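PDB 2XPI: anaphase-promoting complex subunit cut9 from Schizosaccharomyces pombe, which serves as a component of the anaphase-promoting complex/cyclosome, a ubiquitin ligase that controls progression through mitosis and G1, and homodimerizes through its first seven TPR repeats. Local coordinates for residues A[198-203]-A[224-229]; A[228-233]-A[260-265]; A[254-259]-A[270-275]. One frame throughout, in Å; residues are numbered along the deposited sequence.

Interaction 1. Residues A[198-203]-A[224-229]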
# COMPACT_ATOMS: atom_id res chain seq x y z
N LEU A 198 23.48 -2.16 10.76
CA LEU A 198 22.53 -1.06 10.87
C LEU A 198 23.21 0.29 10.61
O LEU A 198 22.58 1.25 10.14
CB LEU A 198 21.80 -1.09 12.22
CG LEU A 198 20.67 -2.12 12.32
CD1 LEU A 198 20.14 -2.24 13.75
CD2 LEU A 198 19.53 -1.77 11.36
N GLU A 199 24.51 0.36 10.87
CA GLU A 199 25.26 1.56 10.50
C GLU A 199 25.14 1.83 8.99
O GLU A 199 24.97 2.97 8.57
CB GLU A 199 26.74 1.42 10.89
CG GLU A 199 27.56 2.66 10.54
CD GLU A 199 29.03 2.52 10.87
OE1 GLU A 199 29.42 1.50 11.48
OE2 GLU A 199 29.81 3.44 10.50
N ALA A 200 25.23 0.78 8.18
CA ALA A 200 25.11 0.96 6.75
C ALA A 200 23.73 1.48 6.41
O ALA A 200 23.58 2.51 5.75
CB ALA A 200 25.35 -0.32 6.05
N SER A 201 22.71 0.78 6.91
CA SER A 201 21.32 1.08 6.61
C SER A 201 20.93 2.50 6.94
O SER A 201 20.10 3.11 6.25
CB SER A 201 20.40 0.09 7.34
OG SER A 201 20.65 -1.24 6.91
N MET A 202 21.50 3.06 7.99
CA MET A 202 21.18 4.43 8.34
C MET A 202 21.86 5.48 7.41
O MET A 202 21.31 6.56 7.19
CB MET A 202 21.47 4.69 9.83
CG MET A 202 20.57 3.90 10.76
SD MET A 202 20.65 4.44 12.48
CE MET A 202 22.10 3.61 13.09
N CYS A 203 23.03 5.15 6.86
CA CYS A 203 23.66 6.02 5.85
C CYS A 203 22.84 5.97 4.58
O CYS A 203 22.77 6.96 3.85
CB CYS A 203 25.09 5.58 5.52
SG CYS A 203 26.35 5.90 6.77
N LYS A 224 27.67 6.20 -0.73
CA LYS A 224 28.98 5.58 -0.84
C LYS A 224 29.36 5.02 0.54
O LYS A 224 29.95 3.94 0.65
CB LYS A 224 30.04 6.62 -1.26
CG LYS A 224 30.37 6.71 -2.76
N GLU A 225 29.03 5.77 1.59
CA GLU A 225 29.43 5.35 2.91
C GLU A 225 28.78 4.05 3.33
O GLU A 225 29.44 3.19 3.93
CB GLU A 225 29.17 6.43 3.94
CG GLU A 225 30.44 6.70 4.70
CD GLU A 225 30.21 7.18 6.10
OE1 GLU A 225 31.06 6.87 6.96
OE2 GLU A 225 29.18 7.86 6.32
N ALA A 226 27.48 3.91 3.04
CA ALA A 226 26.79 2.66 3.32
C ALA A 226 27.59 1.48 2.77
O ALA A 226 27.90 0.54 3.51
CB ALA A 226 25.37 2.68 2.71
N LEU A 227 27.94 1.55 1.49
CA LEU A 227 28.65 0.46 0.82
C LEU A 227 30.02 0.19 1.43
O LEU A 227 30.38 -0.96 1.67
CB LEU A 227 28.73 0.68 -0.68
CG LEU A 227 27.59 0.11 -1.55
CD1 LEU A 227 27.86 0.29 -3.02
CD2 LEU A 227 27.37 -1.38 -1.27
N MET A 228 30.79 1.23 1.71
CA MET A 228 32.09 1.01 2.35
C MET A 228 31.89 0.34 3.71
O MET A 228 32.66 -0.55 4.07
CB MET A 228 32.87 2.32 2.51
CG MET A 228 33.16 3.04 1.21
SD MET A 228 34.09 2.00 0.06
CE MET A 228 35.66 1.84 0.91
N VAL A 229 30.86 0.76 4.44
CA VAL A 229 30.57 0.18 5.76
C VAL A 229 30.19 -1.30 5.70
O VAL A 229 30.64 -2.10 6.53
CB VAL A 229 29.46 0.97 6.50
CG1 VAL A 229 29.06 0.25 7.79
CG2 VAL A 229 29.92 2.38 6.79
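V229 and C203, with the alanines A200 and A226 between them, carry this contact. The CG1 methyl of V229, anti to its backbone N (chi1 173°), lies across the side chain of E199 at about a right angle, 3.8 Å from E199 CD, and also reaches the backbone N of A200. Its other methyl, CG2, faces E199 OE2, so the branched tip bears on the carboxylate end of an otherwise extended glutamate. Further along, A226 CB sits over the carbonyl oxygen of A200 (A226 CB to A200 O, 3.5 Å) and 4.0 Å from C203 CB. Side chains this small let the two backbones come close, with the CA atoms of A200 and A226 only 4.2 Å apart. The short axes run antiparallel at 168° and approach to 7.8 Å, the pairing of the two helices of a tetratricopeptide hairpin, here both within TPR 4. C203 SG, held beside its own backbone N by chi1 of -74°, points to the E225 carboxylate, 3.5 Å from E225 OE2, with no hydrogen bond between them. The C203 side chain is also about 3 Å from a bound gold(I) cyanide ion. In the next shell, N177 ND2 donates to both E199 OE2 and E225 OE1, bridging acidic groups whose like charges would otherwise probably repel, while Q47 holds E199 OE1. Beyond the hairpin, A226 packs on A236 of helix 234-242, and on the far side of helix 198-212 S201 OG hydrogen-bonds Q97 and Q99 of the second subunit.

Interaction 2. Residues A[228-233]-A[260-265]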
# COMPACT_ATOMS: atom_id res chain seq x y z
N MET A 228 30.79 1.23 1.71
CA MET A 228 32.09 1.01 2.35
C MET A 228 31.89 0.34 3.71
O MET A 228 32.66 -0.55 4.07
CB MET A 228 32.87 2.32 2.51
CG MET A 228 33.16 3.04 1.21
SD MET A 228 34.09 2.00 0.06
CE MET A 228 35.66 1.84 0.91
N VAL A 229 30.86 0.76 4.44
CA VAL A 229 30.57 0.18 5.76
C VAL A 229 30.19 -1.30 5.70
O VAL A 229 30.64 -2.10 6.53
CB VAL A 229 29.46 0.97 6.50
CG1 VAL A 229 29.06 0.25 7.79
CG2 VAL A 229 29.92 2.38 6.79
N ASP A 230 29.35 -1.67 4.73
CA ASP A 230 28.94 -3.06 4.56
C ASP A 230 28.61 -3.27 3.08
O ASP A 230 27.65 -2.71 2.56
CB ASP A 230 27.71 -3.38 5.44
CG ASP A 230 27.38 -4.88 5.47
OD1 ASP A 230 27.37 -5.52 4.39
OD2 ASP A 230 27.11 -5.43 6.58
N ALA A 231 29.42 -4.09 2.43
CA ALA A 231 29.24 -4.39 1.01
C ALA A 231 27.87 -4.96 0.69
O ALA A 231 27.52 -5.08 -0.47
CB ALA A 231 30.32 -5.34 0.54
N LYS A 232 27.10 -5.34 1.71
CA LYS A 232 25.81 -5.99 1.47
C LYS A 232 24.67 -4.99 1.30
O LYS A 232 23.58 -5.35 0.87
CB LYS A 232 25.48 -7.03 2.55
CG LYS A 232 26.50 -8.17 2.63
CD LYS A 232 26.03 -9.35 3.52
CE LYS A 232 25.56 -8.91 4.90
NZ LYS A 232 26.59 -8.15 5.63
N CYS A 233 24.93 -3.72 1.59
CA CYS A 233 23.93 -2.68 1.35
C CYS A 233 23.69 -2.38 -0.14
O CYS A 233 24.02 -1.32 -0.66
CB CYS A 233 24.30 -1.40 2.09
SG CYS A 233 22.91 -0.36 2.22
N TYR A 260 34.92 -6.65 1.03
CA TYR A 260 34.00 -7.76 0.86
C TYR A 260 33.95 -8.72 2.05
O TYR A 260 33.08 -9.59 2.10
CB TYR A 260 34.25 -8.47 -0.47
CG TYR A 260 33.86 -7.60 -1.65
CD1 TYR A 260 32.52 -7.37 -1.95
CD2 TYR A 260 34.81 -6.98 -2.44
CE1 TYR A 260 32.15 -6.56 -3.01
CE2 TYR A 260 34.46 -6.18 -3.49
CZ TYR A 260 33.13 -5.97 -3.78
OH TYR A 260 32.78 -5.16 -4.84
N SER A 261 34.84 -8.54 3.02
CA SER A 261 34.80 -9.37 4.22
C SER A 261 33.53 -9.12 5.03
O SER A 261 33.15 -9.91 5.88
CB SER A 261 36.05 -9.15 5.08
OG SER A 261 37.22 -9.55 4.37
N THR A 262 32.88 -7.99 4.77
CA THR A 262 31.62 -7.70 5.42
C THR A 262 30.52 -8.57 4.83
O THR A 262 29.44 -8.70 5.41
CB THR A 262 31.26 -6.21 5.35
OG1 THR A 262 30.97 -5.83 4.00
CG2 THR A 262 32.40 -5.35 5.91
N TYR A 263 30.79 -9.17 3.66
CA TYR A 263 29.96 -10.28 3.17
C TYR A 263 30.55 -11.60 3.66
O TYR A 263 29.93 -12.29 4.46
CB TYR A 263 29.87 -10.29 1.64
CG TYR A 263 29.46 -11.62 1.03
CD1 TYR A 263 28.20 -12.18 1.28
CD2 TYR A 263 30.32 -12.31 0.19
CE1 TYR A 263 27.82 -13.40 0.70
CE2 TYR A 263 29.96 -13.51 -0.38
CZ TYR A 263 28.71 -14.05 -0.13
OH TYR A 263 28.39 -15.25 -0.71
N SER A 264 31.74 -11.92 3.16
CA SER A 264 32.44 -13.14 3.55
C SER A 264 33.88 -13.05 3.04
O SER A 264 34.12 -13.02 1.83
CB SER A 264 31.73 -14.37 2.98
OG SER A 264 32.65 -15.40 2.67
N LYS A 265 34.85 -12.98 3.95
CA LYS A 265 36.25 -12.86 3.52
C LYS A 265 36.60 -13.91 2.48
O LYS A 265 37.28 -13.62 1.49
CB LYS A 265 37.22 -13.00 4.70
CG LYS A 265 38.66 -12.63 4.33
CD LYS A 265 39.69 -13.65 4.76
CE LYS A 265 40.95 -13.54 3.89
NZ LYS A 265 41.94 -14.66 4.07
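Two tyrosine rings of 260-265 meet consecutive residues of the turn at 230-233. S264 CB lies 3.7 Å above one face of the Y263 ring, toward its rim, while K232 CD comes in at the edge, near the ring plane. The Y260 ring meets A231 CB obliquely through CD1, at 3.9 Å; its hydroxyl is hydrogen-bonded to V255 O, and Y263 OH to D267 OD1. The turn is an Asx turn within a type I beta turn from D230 to C233, which carries the chain from the end of helix 216-229 toward helix 234-242. D230 OD1 accepts the K232 backbone N-H at 2.7 Å through its anti lone pair. The same oxygen turns its syn side to K232 NZ, as does OD2, making a two-pronged salt bridge with K232 NZ to D230 OD2 at 2.9 Å. To get there the lysine chain bends back at its last two torsions, which also lets NZ reach T262 O and G195 O. An alanine in place of K232 would remove NZ and its bonds to T262 O and G195 O, and would probably leave the D230 carboxylate short of a buried countercharge. Second-shell K197 N helps hold D230 OD2, and W90 of the second subunit packs on the lysine. T262 points its hydroxyl into the crowded position between backbone N and carbonyl carbon (chi1 67°), where OG1 receives the A231 N-H at 2.8 Å and 155° and is also hydrogen-bonded to N259 O. K232 NZ lies 2.9 Å from T262 O, not on a lone pair but 28° above the carbonyl plane.

Interaction 3. Residues A[254-259]-A[270-275]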
# COMPACT_ATOMS: atom_id res chain seq x y z
N LEU A 254 34.65 2.29 -6.94
CA LEU A 254 33.88 2.02 -5.76
C LEU A 254 33.90 0.53 -5.50
O LEU A 254 34.35 0.11 -4.44
CB LEU A 254 32.45 2.55 -5.88
CG LEU A 254 31.52 2.25 -4.70
CD1 LEU A 254 32.01 2.83 -3.38
CD2 LEU A 254 30.14 2.77 -4.99
N VAL A 255 33.45 -0.29 -6.45
CA VAL A 255 33.34 -1.72 -6.16
C VAL A 255 34.69 -2.39 -5.97
O VAL A 255 34.80 -3.38 -5.23
CB VAL A 255 32.47 -2.53 -7.17
CG1 VAL A 255 31.56 -1.62 -7.95
CG2 VAL A 255 33.31 -3.42 -8.05
N LEU A 256 35.71 -1.84 -6.61
CA LEU A 256 37.05 -2.39 -6.47
C LEU A 256 37.62 -2.14 -5.07
O LEU A 256 38.43 -2.93 -4.59
CB LEU A 256 37.99 -1.86 -7.55
CG LEU A 256 38.34 -2.86 -8.67
CD1 LEU A 256 37.29 -3.97 -8.79
CD2 LEU A 256 38.53 -2.15 -10.01
N LYS A 257 37.19 -1.07 -4.42
CA LYS A 257 37.77 -0.69 -3.14
C LYS A 257 36.91 -1.11 -1.94
O LYS A 257 37.32 -1.00 -0.79
CB LYS A 257 38.06 0.82 -3.11
N LEU A 258 35.72 -1.63 -2.22
CA LEU A 258 34.82 -2.16 -1.20
C LEU A 258 35.47 -3.30 -0.35
O LEU A 258 36.38 -4.00 -0.81
CB LEU A 258 33.55 -2.66 -1.87
CG LEU A 258 32.21 -1.96 -1.63
CD1 LEU A 258 32.30 -0.45 -1.71
CD2 LEU A 258 31.14 -2.52 -2.59
N ASN A 259 35.01 -3.46 0.89
CA ASN A 259 35.56 -4.44 1.82
C ASN A 259 34.65 -5.68 1.89
O ASN A 259 33.74 -5.77 2.72
CB ASN A 259 35.72 -3.78 3.19
CG ASN A 259 36.12 -4.76 4.30
OD1 ASN A 259 36.57 -5.89 4.06
ND2 ASN A 259 35.97 -4.31 5.55
N PHE A 270 32.86 -13.78 -5.26
CA PHE A 270 31.52 -14.04 -5.73
C PHE A 270 30.69 -12.77 -5.71
O PHE A 270 30.09 -12.39 -6.72
CB PHE A 270 30.87 -15.12 -4.87
CG PHE A 270 29.41 -15.34 -5.14
CD1 PHE A 270 29.00 -16.10 -6.22
CD2 PHE A 270 28.46 -14.84 -4.27
CE1 PHE A 270 27.65 -16.32 -6.46
CE2 PHE A 270 27.13 -15.06 -4.50
CZ PHE A 270 26.72 -15.81 -5.59
N LEU A 271 30.66 -12.09 -4.58
CA LEU A 271 29.86 -10.87 -4.49
C LEU A 271 30.45 -9.78 -5.39
O LEU A 271 29.73 -9.13 -6.12
CB LEU A 271 29.75 -10.39 -3.05
CG LEU A 271 29.02 -9.06 -2.83
CD1 LEU A 271 27.56 -9.12 -3.32
CD2 LEU A 271 29.12 -8.63 -1.38
N ARG A 272 31.76 -9.60 -5.35
CA ARG A 272 32.40 -8.60 -6.20
C ARG A 272 32.08 -8.81 -7.68
O ARG A 272 31.82 -7.84 -8.39
CB ARG A 272 33.91 -8.57 -5.99
CG ARG A 272 34.64 -7.65 -6.93
CD ARG A 272 36.01 -7.28 -6.41
NE ARG A 272 36.63 -8.41 -5.73
CZ ARG A 272 37.19 -9.44 -6.36
NH1 ARG A 272 37.20 -9.44 -7.70
NH2 ARG A 272 37.73 -10.44 -5.67
N SER A 273 32.09 -10.06 -8.15
CA SER A 273 31.74 -10.35 -9.55
C SER A 273 30.28 -10.00 -9.84
O SER A 273 29.95 -9.50 -10.91
CB SER A 273 31.98 -11.83 -9.91
OG SER A 273 33.30 -12.27 -9.60
N LEU A 274 29.39 -10.27 -8.89
CA LEU A 274 27.99 -9.87 -9.04
C LEU A 274 27.87 -8.38 -9.26
O LEU A 274 27.13 -7.94 -10.13
CB LEU A 274 27.18 -10.26 -7.80
CG LEU A 274 26.23 -11.46 -7.82
CD1 LEU A 274 26.71 -12.56 -8.74
CD2 LEU A 274 26.04 -11.98 -6.41
N TYR A 275 28.60 -7.59 -8.47
CA TYR A 275 28.53 -6.14 -8.58
C TYR A 275 29.08 -5.64 -9.91
O TYR A 275 28.47 -4.81 -10.58
CB TYR A 275 29.24 -5.47 -7.39
CG TYR A 275 28.41 -5.49 -6.13
CD1 TYR A 275 28.84 -4.89 -4.96
CD2 TYR A 275 27.16 -6.10 -6.13
CE1 TYR A 275 28.06 -4.89 -3.83
CE2 TYR A 275 26.39 -6.12 -5.00
CZ TYR A 275 26.84 -5.52 -3.85
OH TYR A 275 26.03 -5.55 -2.74
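Packing alone joins 254-259 to 270-275: no hydrogen bond crosses between them. V255, on the last turn of helix 248-257, faces the opposing helix and sets its CB 4.4 Å from Y275 CB. L258, just past the helix end, meets the ring further out: its CD2 methyl comes in at the edge, near the ring plane, and lies 4.1 Å from Y275 CD1, the two side chains crossing at about a right angle. At the more open margin L256 CD1 touches the aliphatic part of R272, 4.3 Å from R272 CD.

Contacts of the Y275 ring come from its own helix and from a neighbouring one. With CG anti to the carbonyl carbon (chi1 -78°), the ring takes the L271 CD1 methyl over one face, 3.6 Å above the plane and toward the rim; its aromatic contact is a stack with F237 of helix 234-242.

Polar links run to residues beside the contact rather than across it. Y275 OH is hydrogen-bonded to A231 O, in the turn after helix 216-229, and V255 O to Y260 OH.

W90 of the second subunit packs on Y275, and R83 of that subunit makes a cation-pi contact with F270. The junction thus joins the second helix of TPR 5 to the first of TPR 6, the repeat-to-repeat packing of a TPR array, within the TPR 1-7 region that mediates homodimerization.

In the fold
Followed from the N terminus, interaction 1 closes the helical hairpin of TPR 4, bringing the end of helix 216-229 back to the start of helix 198-212. Interaction 2 opens where that contact ends, sharing M228 and V229 with it, and loops over both helices of TPR 5 to residues 260-265. Before it closes, interaction 3 opens at 254-259; its partner 270-275 comes later, so interactions 2 and 3 cross, whereas interactions 1 and 3 lie in series. Two tyrosine hydroxyls link the crossing pair. Together the three contacts join TPR 4, TPR 5, the short connection at 260-265 and the first helix of TPR 6, and all touch the second subunit.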